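Cytochrome C (Marichromatium purpuratum 984, PDB 5LO9) probably oxidises thiosulfate to tetrathionate, and may run the reverse reaction, as a multi-heme cytochrome c that passes electrons along its hemes. Local coordinates at residues Ala472-Val485 / Tyr500-Gly514. Numbering follows the deposited sequence.
Sequences AHERPQDPRFDGSV and YGEPLGVDGAVLGQG. With EDO (1,2-ethanediol), chain Y.
The carboxylate of Glu-474 gathers three consecutive backbone N-H groups of Gly-512, Gln-513 and Gly-514. Glu-474 OE2 accepts from Gly-512 N at 2.7 Å and from Gln-513 N at 3.0 Å, the latter nearly straight (177°), both on its syn side but tilted out of the carboxylate plane; Glu-474 OE1 takes Gly-514 N at 2.8 Å from above that plane and also accepts from Trp-432 NE1. Beside this site Gln-477 OE1 accepts from Tyr-500 OH at 2.6 Å, while Gln-477 NE2 donates to Gly-512 O at 2.9 Å. A bend at chi2 (66°) turns that amide back toward 500-514, its plane 72° from the phenol ring. Asp-478 N reaches Gln-477 OE1 from the opposite face to Tyr-500 OH; the three bonds together hold the amide's rotation. Gln-477 NE2 also lies over the centre of the Phe-481 ring. Apolar packing is close too: Val-485 CG1 meets Val-510 CG2 at 3.9 Å, and buried Ala-472 CB lies 4.1 Å from Leu-511 CD1. The looser side faces solvent: a water joins Glu-474 OE2 to Val-510 O, and Gln-513 lies exposed, its NE2 bonded back to Val-510 O and its OE1 accepting a weak bond from ethanediol. Two side chains thus tie 472-485 to the backbone of Gly-512 to Gly-514 and to the Tyr-500 hydroxyl, and the gathered N-H dipoles would probably stabilise Glu-474 as an anion.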
loop_
_atom_site.group_PDB
_atom_site.type_symbol
_atom_site.label_atom_id
_atom_site.label_comp_id
_atom_site.label_asym_id
_atom_site.label_seq_id
_atom_site.Cartn_x
_atom_site.Cartn_y
_atom_site.Cartn_z
ATOM N N ALA A 472 -15.241 -31.088 -6.117
ATOM C CA ALA A 472 -15.361 -31.973 -7.254
ATOM C C ALA A 472 -16.673 -31.756 -7.983
ATOM O O ALA A 472 -17.055 -32.564 -8.822
ATOM C CB ALA A 472 -15.195 -33.415 -6.798
ATOM N N HIS A 473 -17.315 -30.636 -7.734
ATOM C CA HIS A 473 -18.551 -30.238 -8.386
ATOM C C HIS A 473 -18.261 -29.180 -9.446
ATOM O O HIS A 473 -17.249 -28.476 -9.394
ATOM C CB HIS A 473 -19.534 -29.649 -7.364
ATOM C CG HIS A 473 -20.085 -30.637 -6.385
ATOM N ND1 HIS A 473 -19.404 -31.036 -5.255
ATOM C CD2 HIS A 473 -21.278 -31.272 -6.346
ATOM C CE1 HIS A 473 -20.142 -31.896 -4.575
ATOM N NE2 HIS A 473 -21.286 -32.055 -5.215
ATOM N N GLU A 474 -19.168 -29.044 -10.406
ATOM C CA GLU A 474 -18.940 -27.956 -11.351
ATOM C C GLU A 474 -19.243 -26.628 -10.690
ATOM O O GLU A 474 -20.023 -26.536 -9.734
ATOM C CB GLU A 474 -19.794 -28.095 -12.619
ATOM C CG GLU A 474 -19.234 -29.064 -13.647
ATOM C CD GLU A 474 -17.916 -28.601 -14.304
ATOM O OE1 GLU A 474 -17.577 -27.398 -14.237
ATOM O OE2 GLU A 474 -17.208 -29.463 -14.873
ATOM N N ARG A 475 -18.639 -25.594 -11.241
ATOM C CA ARG A 475 -18.772 -24.195 -10.820
ATOM C C ARG A 475 -18.363 -23.387 -12.035
ATOM O O ARG A 475 -17.893 -23.983 -13.012
ATOM C CB ARG A 475 -17.858 -23.873 -9.636
ATOM C CG ARG A 475 -16.363 -24.107 -9.972
ATOM C CD ARG A 475 -15.439 -23.861 -8.798
ATOM N NE ARG A 475 -15.652 -24.855 -7.742
ATOM C CZ ARG A 475 -16.455 -24.683 -6.697
ATOM N NH1 ARG A 475 -17.148 -23.551 -6.542
ATOM N NH2 ARG A 475 -16.561 -25.650 -5.809
ATOM N N PRO A 476 -18.456 -22.059 -12.009
ATOM C CA PRO A 476 -18.160 -21.282 -13.220
ATOM C C PRO A 476 -16.758 -21.514 -13.747
ATOM O O PRO A 476 -15.805 -21.773 -13.006
ATOM C CB PRO A 476 -18.355 -19.842 -12.770
ATOM C CG PRO A 476 -19.373 -19.941 -11.660
ATOM C CD PRO A 476 -18.973 -21.204 -10.935
ATOM N N GLN A 477 -16.663 -21.448 -15.066
ATOM C CA GLN A 477 -15.417 -21.741 -15.754
ATOM C C GLN A 477 -14.257 -20.844 -15.296
ATOM O O GLN A 477 -14.437 -19.697 -14.848
ATOM C CB GLN A 477 -15.637 -21.566 -17.249
ATOM C CG GLN A 477 -14.435 -21.866 -18.102
ATOM C CD GLN A 477 -14.033 -23.286 -18.052
ATOM O OE1 GLN A 477 -13.063 -23.653 -17.393
ATOM N NE2 GLN A 477 -14.793 -24.122 -18.758
ATOM N N ASP A 478 -13.052 -21.373 -15.460
ATOM C CA ASP A 478 -11.846 -20.583 -15.244
ATOM C C ASP A 478 -11.825 -19.391 -16.195
ATOM O O ASP A 478 -12.065 -19.563 -17.401
ATOM C CB ASP A 478 -10.622 -21.455 -15.460
ATOM C CG ASP A 478 -9.372 -20.837 -14.917
ATOM O OD1 ASP A 478 -9.253 -19.604 -15.026
ATOM O OD2 ASP A 478 -8.509 -21.596 -14.401
ATOM N N PRO A 479 -11.600 -18.167 -15.699
ATOM C CA PRO A 479 -11.465 -17.010 -16.614
ATOM C C PRO A 479 -10.324 -17.128 -17.607
ATOM O O PRO A 479 -10.373 -16.459 -18.638
ATOM C CB PRO A 479 -11.241 -15.838 -15.658
ATOM C CG PRO A 479 -11.923 -16.266 -14.402
ATOM C CD PRO A 479 -11.682 -17.740 -14.293
ATOM N N ARG A 480 -9.320 -17.964 -17.330
ATOM C CA ARG A 480 -8.199 -18.270 -18.209
ATOM C C ARG A 480 -8.522 -19.381 -19.195
ATOM O O ARG A 480 -7.632 -19.836 -19.926
ATOM C CB ARG A 480 -6.986 -18.676 -17.363
ATOM C CG ARG A 480 -6.589 -17.599 -16.351
ATOM C CD ARG A 480 -5.673 -18.116 -15.256
ATOM N NE ARG A 480 -6.279 -19.143 -14.425
ATOM C CZ ARG A 480 -5.659 -19.750 -13.423
ATOM N NH1 ARG A 480 -4.412 -19.431 -13.099
ATOM N NH2 ARG A 480 -6.290 -20.693 -12.748
ATOM N N PHE A 481 -9.756 -19.873 -19.185
ATOM C CA PHE A 481 -10.156 -20.928 -20.106
ATOM C C PHE A 481 -9.770 -20.562 -21.529
ATOM O O PHE A 481 -10.020 -19.451 -22.000
ATOM C CB PHE A 481 -11.674 -21.178 -20.003
ATOM C CG PHE A 481 -12.165 -22.385 -20.767
ATOM C CD1 PHE A 481 -11.651 -23.657 -20.495
ATOM C CD2 PHE A 481 -13.186 -22.270 -21.693
ATOM C CE1 PHE A 481 -12.104 -24.779 -21.180
ATOM C CE2 PHE A 481 -13.645 -23.392 -22.355
ATOM C CZ PHE A 481 -13.105 -24.641 -22.086
ATOM N N ASP A 482 -9.215 -21.542 -22.227
ATOM C CA ASP A 482 -8.735 -21.379 -23.588
ATOM C C ASP A 482 -9.676 -21.982 -24.636
ATOM O O ASP A 482 -9.501 -21.721 -25.826
ATOM C CB ASP A 482 -7.362 -22.057 -23.657
ATOM C CG ASP A 482 -7.134 -22.812 -24.927
ATOM O OD1 ASP A 482 -6.480 -22.216 -25.825
ATOM O OD2 ASP A 482 -7.574 -23.986 -25.012
ATOM N N GLY A 483 -10.779 -22.600 -24.211
ATOM C CA GLY A 483 -11.605 -23.392 -25.062
ATOM C C GLY A 483 -11.441 -24.901 -24.867
ATOM O O GLY A 483 -12.429 -25.640 -25.030
ATOM N N SER A 484 -10.250 -25.366 -24.468
ATOM C CA SER A 484 -9.988 -26.778 -24.197
ATOM C C SER A 484 -9.738 -27.018 -22.714
ATOM O O SER A 484 -8.828 -26.433 -22.134
ATOM C CB SER A 484 -8.773 -27.275 -24.977
ATOM O OG SER A 484 -8.170 -28.385 -24.318
ATOM N N VAL A 485 -10.470 -27.967 -22.134
ATOM C CA VAL A 485 -10.261 -28.330 -20.733
ATOM C C VAL A 485 -8.861 -28.905 -20.507
ATOM O O VAL A 485 -8.164 -28.501 -19.569
ATOM C CB VAL A 485 -11.360 -29.297 -20.277
ATOM C CG1 VAL A 485 -11.048 -29.885 -18.912
ATOM C CG2 VAL A 485 -12.691 -28.567 -20.242
ATOM N N TYR A 500 -9.573 -29.883 -11.378
ATOM C CA TYR A 500 -9.939 -29.383 -12.695
ATOM C C TYR A 500 -9.343 -30.300 -13.750
ATOM O O TYR A 500 -8.151 -30.625 -13.706
ATOM C CB TYR A 500 -9.440 -27.941 -12.864
ATOM C CG TYR A 500 -9.870 -27.258 -14.139
ATOM C CD1 TYR A 500 -10.953 -26.380 -14.142
ATOM C CD2 TYR A 500 -9.223 -27.504 -15.351
ATOM C CE1 TYR A 500 -11.370 -25.729 -15.329
ATOM C CE2 TYR A 500 -9.621 -26.850 -16.540
ATOM C CZ TYR A 500 -10.695 -25.968 -16.524
ATOM O OH TYR A 500 -11.114 -25.335 -17.685
ATOM N N GLY A 501 -10.190 -30.757 -14.674
ATOM C CA GLY A 501 -9.771 -31.645 -15.729
ATOM C C GLY A 501 -9.900 -33.126 -15.428
ATOM O O GLY A 501 -9.967 -33.929 -16.371
ATOM N N GLU A 502 -9.886 -33.510 -14.147
ATOM C CA GLU A 502 -10.064 -34.910 -13.771
ATOM C C GLU A 502 -11.475 -35.389 -14.148
ATOM O O GLU A 502 -12.435 -34.600 -14.177
ATOM C CB GLU A 502 -9.858 -35.113 -12.265
ATOM C CG GLU A 502 -8.509 -34.672 -11.716
ATOM C CD GLU A 502 -7.342 -35.480 -12.244
ATOM O OE1 GLU A 502 -7.558 -36.629 -12.705
ATOM O OE2 GLU A 502 -6.207 -34.940 -12.211
ATOM N N PRO A 503 -11.651 -36.830 -14.464
ATOM C CA PRO A 503 -12.946 -37.351 -14.935
ATOM C C PRO A 503 -13.874 -37.745 -13.788
ATOM O O PRO A 503 -14.218 -38.913 -13.619
ATOM C CB PRO A 503 -12.519 -38.558 -15.774
ATOM C CG PRO A 503 -11.347 -39.047 -15.112
ATOM C CD PRO A 503 -10.630 -37.889 -14.465
ATOM N N LEU A 504 -14.277 -36.746 -12.991
ATOM C CA LEU A 504 -15.041 -36.965 -11.763
ATOM C C LEU A 504 -16.417 -36.333 -11.796
ATOM O O LEU A 504 -17.060 -36.250 -10.740
ATOM C CB LEU A 504 -14.297 -36.409 -10.555
ATOM C CG LEU A 504 -12.862 -36.896 -10.393
ATOM C CD1 LEU A 504 -12.096 -36.058 -9.370
ATOM C CD2 LEU A 504 -12.914 -38.326 -9.959
ATOM N N GLY A 505 -16.898 -35.929 -12.971
ATOM C CA GLY A 505 -18.186 -35.282 -13.107
ATOM C C GLY A 505 -19.307 -36.288 -13.289
ATOM O O GLY A 505 -19.177 -37.478 -12.977
ATOM N N VAL A 506 -20.433 -35.786 -13.805
ATOM C CA VAL A 506 -21.585 -36.638 -14.089
ATOM C C VAL A 506 -21.216 -37.662 -15.149
ATOM O O VAL A 506 -20.734 -37.306 -16.233
ATOM C CB VAL A 506 -22.787 -35.796 -14.534
ATOM C CG1 VAL A 506 -23.926 -36.712 -15.019
ATOM C CG2 VAL A 506 -23.229 -34.913 -13.401
ATOM N N ASP A 507 -21.444 -38.945 -14.832
ATOM C CA ASP A 507 -21.121 -40.064 -15.730
ATOM C C ASP A 507 -19.660 -39.991 -16.179
ATOM O O ASP A 507 -19.293 -40.367 -17.306
ATOM C CB ASP A 507 -22.100 -40.116 -16.909
ATOM C CG ASP A 507 -23.515 -40.536 -16.459
ATOM O OD1 ASP A 507 -23.603 -41.576 -15.759
ATOM O OD2 ASP A 507 -24.524 -39.833 -16.756
ATOM N N GLY A 508 -18.821 -39.522 -15.249
ATOM C CA GLY A 508 -17.386 -39.422 -15.423
ATOM C C GLY A 508 -16.905 -38.418 -16.437
ATOM O O GLY A 508 -15.753 -38.517 -16.865
ATOM N N ALA A 509 -17.723 -37.425 -16.797
ATOM C CA ALA A 509 -17.231 -36.326 -17.629
ATOM C C ALA A 509 -16.138 -35.563 -16.898
ATOM O O ALA A 509 -16.114 -35.495 -15.661
ATOM C CB ALA A 509 -18.341 -35.335 -17.988
ATOM N N VAL A 510 -15.236 -34.958 -17.673
ATOM C CA VAL A 510 -14.166 -34.198 -17.045
ATOM C C VAL A 510 -14.745 -32.979 -16.350
ATOM O O VAL A 510 -15.691 -32.338 -16.840
ATOM C CB VAL A 510 -13.068 -33.799 -18.041
ATOM C CG1 VAL A 510 -12.538 -35.041 -18.677
ATOM C CG2 VAL A 510 -13.596 -32.805 -19.063
ATOM N N LEU A 511 -14.201 -32.700 -15.170
ATOM C CA LEU A 511 -14.516 -31.479 -14.458
ATOM C C LEU A 511 -13.859 -30.311 -15.164
ATOM O O LEU A 511 -12.739 -30.415 -15.681
ATOM C CB LEU A 511 -14.007 -31.551 -13.012
ATOM C CG LEU A 511 -14.763 -32.448 -12.040
ATOM C CD1 LEU A 511 -14.078 -32.633 -10.699
ATOM C CD2 LEU A 511 -16.135 -31.832 -11.845
ATOM N N GLY A 512 -14.554 -29.191 -15.168
ATOM C CA GLY A 512 -13.963 -27.959 -15.654
ATOM C C GLY A 512 -14.653 -27.434 -16.885
ATOM O O GLY A 512 -14.038 -26.698 -17.659
ATOM N N GLN A 513 -15.945 -27.765 -17.027
ATOM C CA GLN A 513 -16.776 -27.320 -18.133
ATOM C C GLN A 513 -17.622 -26.101 -17.816
ATOM O O GLN A 513 -18.049 -25.405 -18.748
ATOM C CB GLN A 513 -17.712 -28.453 -18.552
ATOM C CG GLN A 513 -17.031 -29.794 -18.460
ATOM C CD GLN A 513 -17.287 -30.665 -19.648
ATOM O OE1 GLN A 513 -18.016 -30.297 -20.576
ATOM N NE2 GLN A 513 -16.662 -31.834 -19.641
ATOM N N GLY A 514 -17.848 -25.804 -16.547
ATOM C CA GLY A 514 -18.684 -24.667 -16.188
ATOM C C GLY A 514 -20.154 -25.024 -16.084
ATOM O O GLY A 514 -20.540 -26.170 -15.858
HETATM C C1 EDO Y . -16.218 -27.841 -22.580
HETATM O O1 EDO Y . -16.696 -28.848 -23.474
HETATM C C2 EDO Y . -16.503 -26.492 -23.225
HETATM O O2 EDO Y . -17.291 -25.711 -22.323
HETATM O O HOH W 1 -18.133 -31.893 -15.564
#